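Local atomic coordinates of protein-glutamine gamma-glutamyltransferase (Pseudomonas aeruginosa PAO1, PDB entry 6G49), a protein that displays transglutaminase activity in vitro, joining protein glutamine and lysine side chains, and is critical for the viability of the bacterium. Residues A[180-192]-A[227-239]. Numbering follows the deposited sequence.
Sequences PMHGNPRARALAD and GADGVDDFLFDTR. With PO4 (phosphate ion), chain E.
The guanidinium of Arg186 carries Asp232 O and Phe236 CD2 over one face; at its edge lie the Asp237 carboxylate and a water linking Arg186 NE to Asp232 OD2. A bend at chi3 (-76°) turns the arginine to an end-on grip, NH1 to OD1 of Asp237 and NH2 to OD2 each 2.9 Å; both bonds are nearly straight, though the two planes lie 36° apart. NH2 also salt-bridges Asp233 OD1. The Phe236 ring has Leu235 CB over one face and presents an edge to Ala187 N and Leu190 CD2.

Asp232 suits the start of helix 185-192, where amide hydrogens lack helical acceptors: OD2 accepts from Arg186 N at 2.9 Å, OD1 from Ala187 N at 2.7 Å. Asn184, at a positive phi that asparagine tolerates, takes Asp232 N (3.0 Å) on OD1 from above its amide plane, and its own N donates to Asp229 OD1. Small Ala187 fits as a knob among Val231, Asp232, Leu235 and Phe236, backed by Phe252 of helix 243-256.

Helices 185-192 and 230-238, their axes 66° apart, thus exchange side-chain acceptors at their N-terminal ends, in peripheral packing of the periplasmic domain's transglutaminase-like fold, away from the probable Cys-His-Asp triad.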
# COMPACT_ATOMS: atom_id res chain seq x y z
N PRO A 180 4.90 -18.85 -2.64
CA PRO A 180 5.48 -20.00 -3.35
C PRO A 180 6.09 -20.94 -2.33
O PRO A 180 6.64 -20.51 -1.34
CB PRO A 180 6.55 -19.40 -4.29
CG PRO A 180 6.22 -17.90 -4.31
CD PRO A 180 5.57 -17.57 -2.99
N MET A 181 6.10 -22.24 -2.65
CA MET A 181 6.73 -23.19 -1.78
C MET A 181 8.26 -23.03 -1.84
O MET A 181 8.90 -23.20 -0.83
CB MET A 181 6.37 -24.62 -2.21
CG MET A 181 7.00 -25.63 -1.31
SD MET A 181 6.37 -27.26 -1.93
CE MET A 181 7.21 -27.39 -3.49
N HIS A 182 8.78 -22.71 -3.01
CA HIS A 182 10.23 -22.66 -3.24
C HIS A 182 10.69 -21.20 -3.27
O HIS A 182 9.93 -20.30 -3.56
CB HIS A 182 10.61 -23.36 -4.54
CG HIS A 182 10.28 -24.81 -4.53
ND1 HIS A 182 10.76 -25.67 -3.55
CD2 HIS A 182 9.49 -25.54 -5.35
CE1 HIS A 182 10.28 -26.88 -3.77
NE2 HIS A 182 9.51 -26.83 -4.87
N GLY A 183 11.97 -21.02 -2.99
CA GLY A 183 12.53 -19.68 -3.08
C GLY A 183 12.55 -18.97 -1.74
O GLY A 183 11.81 -19.28 -0.83
N ASN A 184 13.53 -18.05 -1.58
CA ASN A 184 13.68 -17.19 -0.40
C ASN A 184 13.72 -17.95 0.91
O ASN A 184 13.04 -17.61 1.88
CB ASN A 184 12.61 -16.09 -0.41
CG ASN A 184 12.74 -15.19 -1.60
OD1 ASN A 184 13.80 -14.54 -1.79
ND2 ASN A 184 11.71 -15.16 -2.45
N PRO A 185 14.59 -18.99 1.03
CA PRO A 185 14.68 -19.75 2.26
C PRO A 185 15.17 -18.92 3.46
O PRO A 185 14.76 -19.15 4.58
CB PRO A 185 15.72 -20.84 1.89
CG PRO A 185 16.57 -20.20 0.81
CD PRO A 185 15.55 -19.42 -0.01
N ARG A 186 16.03 -17.92 3.22
CA ARG A 186 16.54 -17.13 4.34
C ARG A 186 15.39 -16.32 4.99
O ARG A 186 15.31 -16.16 6.18
CB ARG A 186 17.75 -16.28 3.93
CG ARG A 186 19.00 -17.11 3.64
CD ARG A 186 20.21 -16.22 3.29
NE ARG A 186 20.17 -15.65 1.94
CZ ARG A 186 20.88 -14.61 1.50
NH1 ARG A 186 21.70 -13.95 2.32
NH2 ARG A 186 20.78 -14.25 0.23
N ALA A 187 14.53 -15.73 4.15
CA ALA A 187 13.43 -14.95 4.66
C ALA A 187 12.43 -15.83 5.41
O ALA A 187 11.87 -15.38 6.44
CB ALA A 187 12.78 -14.20 3.51
N ARG A 188 12.22 -17.06 4.92
CA ARG A 188 11.37 -18.01 5.60
C ARG A 188 11.97 -18.37 6.97
O ARG A 188 11.26 -18.44 7.97
CB ARG A 188 11.14 -19.26 4.75
CG ARG A 188 10.12 -19.08 3.63
CD ARG A 188 10.13 -20.33 2.76
NE ARG A 188 10.08 -20.00 1.35
CZ ARG A 188 8.96 -19.89 0.64
NH1 ARG A 188 7.81 -20.34 1.12
NH2 ARG A 188 8.99 -19.33 -0.56
N ALA A 189 13.30 -18.54 7.02
CA ALA A 189 13.97 -18.81 8.33
C ALA A 189 13.79 -17.65 9.32
O ALA A 189 13.52 -17.83 10.50
CB ALA A 189 15.45 -19.11 8.10
N LEU A 190 13.93 -16.41 8.83
CA LEU A 190 13.69 -15.26 9.65
C LEU A 190 12.26 -15.27 10.18
O LEU A 190 12.05 -14.99 11.34
CB LEU A 190 13.99 -13.99 8.84
CG LEU A 190 13.64 -12.68 9.53
CD1 LEU A 190 14.50 -12.42 10.77
CD2 LEU A 190 13.76 -11.51 8.56
N ALA A 191 11.27 -15.53 9.30
CA ALA A 191 9.88 -15.54 9.69
C ALA A 191 9.64 -16.59 10.81
O ALA A 191 8.94 -16.34 11.75
CB ALA A 191 9.03 -15.86 8.50
N ASP A 192 10.27 -17.74 10.64
CA ASP A 192 10.19 -18.81 11.68
C ASP A 192 10.72 -18.35 13.04
O ASP A 192 10.08 -18.59 14.03
CB ASP A 192 11.04 -20.02 11.27
CG ASP A 192 10.44 -20.79 10.12
OD1 ASP A 192 9.24 -20.56 9.84
OD2 ASP A 192 11.20 -21.59 9.48
N GLY A 227 18.84 -11.46 -7.53
CA GLY A 227 18.70 -12.73 -8.20
C GLY A 227 17.34 -13.33 -7.92
O GLY A 227 16.40 -12.64 -7.52
N ALA A 228 17.25 -14.65 -8.10
CA ALA A 228 15.97 -15.36 -8.05
C ALA A 228 15.36 -15.31 -6.65
O ALA A 228 14.14 -15.27 -6.51
CB ALA A 228 16.16 -16.78 -8.53
N ASP A 229 16.20 -15.38 -5.62
CA ASP A 229 15.77 -15.26 -4.24
C ASP A 229 15.76 -13.77 -3.87
O ASP A 229 16.57 -13.33 -3.04
CB ASP A 229 16.61 -16.08 -3.29
CG ASP A 229 16.60 -17.54 -3.69
OD1 ASP A 229 15.54 -18.17 -3.60
OD2 ASP A 229 17.63 -18.02 -4.17
N GLY A 230 14.85 -13.03 -4.48
CA GLY A 230 14.86 -11.56 -4.44
C GLY A 230 14.60 -10.99 -3.06
O GLY A 230 15.09 -9.91 -2.68
N VAL A 231 13.71 -11.62 -2.29
CA VAL A 231 13.43 -11.14 -0.96
C VAL A 231 14.68 -11.35 -0.09
O VAL A 231 15.08 -10.47 0.67
CB VAL A 231 12.19 -11.82 -0.36
CG1 VAL A 231 11.95 -11.44 1.09
CG2 VAL A 231 10.97 -11.51 -1.21
N ASP A 232 15.27 -12.54 -0.13
CA ASP A 232 16.52 -12.81 0.65
C ASP A 232 17.61 -11.78 0.26
O ASP A 232 18.27 -11.26 1.16
CB ASP A 232 17.05 -14.21 0.33
CG ASP A 232 16.28 -15.35 0.97
OD1 ASP A 232 15.23 -15.06 1.58
OD2 ASP A 232 16.74 -16.57 0.80
N ASP A 233 17.82 -11.61 -1.03
CA ASP A 233 18.91 -10.75 -1.55
C ASP A 233 18.74 -9.32 -1.01
O ASP A 233 19.69 -8.66 -0.53
CB ASP A 233 19.01 -10.80 -3.08
CG ASP A 233 19.45 -12.17 -3.61
OD1 ASP A 233 19.88 -13.01 -2.80
OD2 ASP A 233 19.23 -12.39 -4.80
N PHE A 234 17.51 -8.81 -1.06
CA PHE A 234 17.20 -7.50 -0.53
C PHE A 234 17.38 -7.45 0.98
O PHE A 234 18.03 -6.55 1.50
CB PHE A 234 15.80 -7.04 -0.96
CG PHE A 234 15.31 -5.86 -0.17
CD1 PHE A 234 15.84 -4.58 -0.40
CD2 PHE A 234 14.29 -5.99 0.75
CE1 PHE A 234 15.39 -3.50 0.34
CE2 PHE A 234 13.82 -4.91 1.48
CZ PHE A 234 14.35 -3.64 1.26
N LEU A 235 16.79 -8.38 1.75
CA LEU A 235 16.82 -8.24 3.22
C LEU A 235 18.23 -8.44 3.83
O LEU A 235 18.47 -7.94 4.89
CB LEU A 235 15.90 -9.27 3.86
CG LEU A 235 14.42 -8.98 3.73
CD1 LEU A 235 13.59 -10.14 4.28
CD2 LEU A 235 14.08 -7.67 4.45
N PHE A 236 19.03 -9.31 3.21
CA PHE A 236 20.26 -9.84 3.89
C PHE A 236 21.54 -9.47 3.12
O PHE A 236 22.61 -9.61 3.69
CB PHE A 236 20.17 -11.35 4.10
CG PHE A 236 18.90 -11.77 4.78
CD1 PHE A 236 18.64 -11.38 6.08
CD2 PHE A 236 18.00 -12.59 4.13
CE1 PHE A 236 17.47 -11.76 6.71
CE2 PHE A 236 16.82 -12.96 4.76
CZ PHE A 236 16.55 -12.53 6.03
N ASP A 237 21.44 -9.10 1.85
CA ASP A 237 22.63 -8.82 0.99
C ASP A 237 22.70 -7.33 0.63
O ASP A 237 23.55 -6.60 1.15
CB ASP A 237 22.71 -9.76 -0.21
CG ASP A 237 22.72 -11.24 0.15
OD1 ASP A 237 22.95 -11.56 1.35
OD2 ASP A 237 22.46 -12.07 -0.78
N THR A 238 21.78 -6.84 -0.21
CA THR A 238 21.87 -5.49 -0.74
C THR A 238 21.37 -4.47 0.30
O THR A 238 21.86 -3.33 0.34
CB THR A 238 21.15 -5.33 -2.08
OG1 THR A 238 19.73 -5.39 -1.85
CG2 THR A 238 21.59 -6.34 -3.12
N ARG A 239 20.30 -4.81 1.05
CA ARG A 239 19.59 -3.86 1.92
C ARG A 239 19.37 -2.53 1.23
O ARG A 239 19.44 -1.47 1.86
CB ARG A 239 20.29 -3.71 3.26
CG ARG A 239 20.33 -4.97 4.07
CD ARG A 239 20.83 -4.71 5.47
NE ARG A 239 20.69 -5.80 6.41
CZ ARG A 239 21.49 -6.86 6.44
NH1 ARG A 239 22.42 -6.99 5.53
NH2 ARG A 239 21.29 -7.82 7.34
P PO4 E . 20.20 -15.69 -5.24
O1 PO4 E . 19.72 -17.09 -5.53
O2 PO4 E . 20.57 -15.64 -3.75
O3 PO4 E . 19.09 -14.72 -5.61
O4 PO4 E . 21.38 -15.26 -6.09
O HOH W 1 11.86 -13.03 -4.69
O HOH W 2 18.98 -16.93 -0.43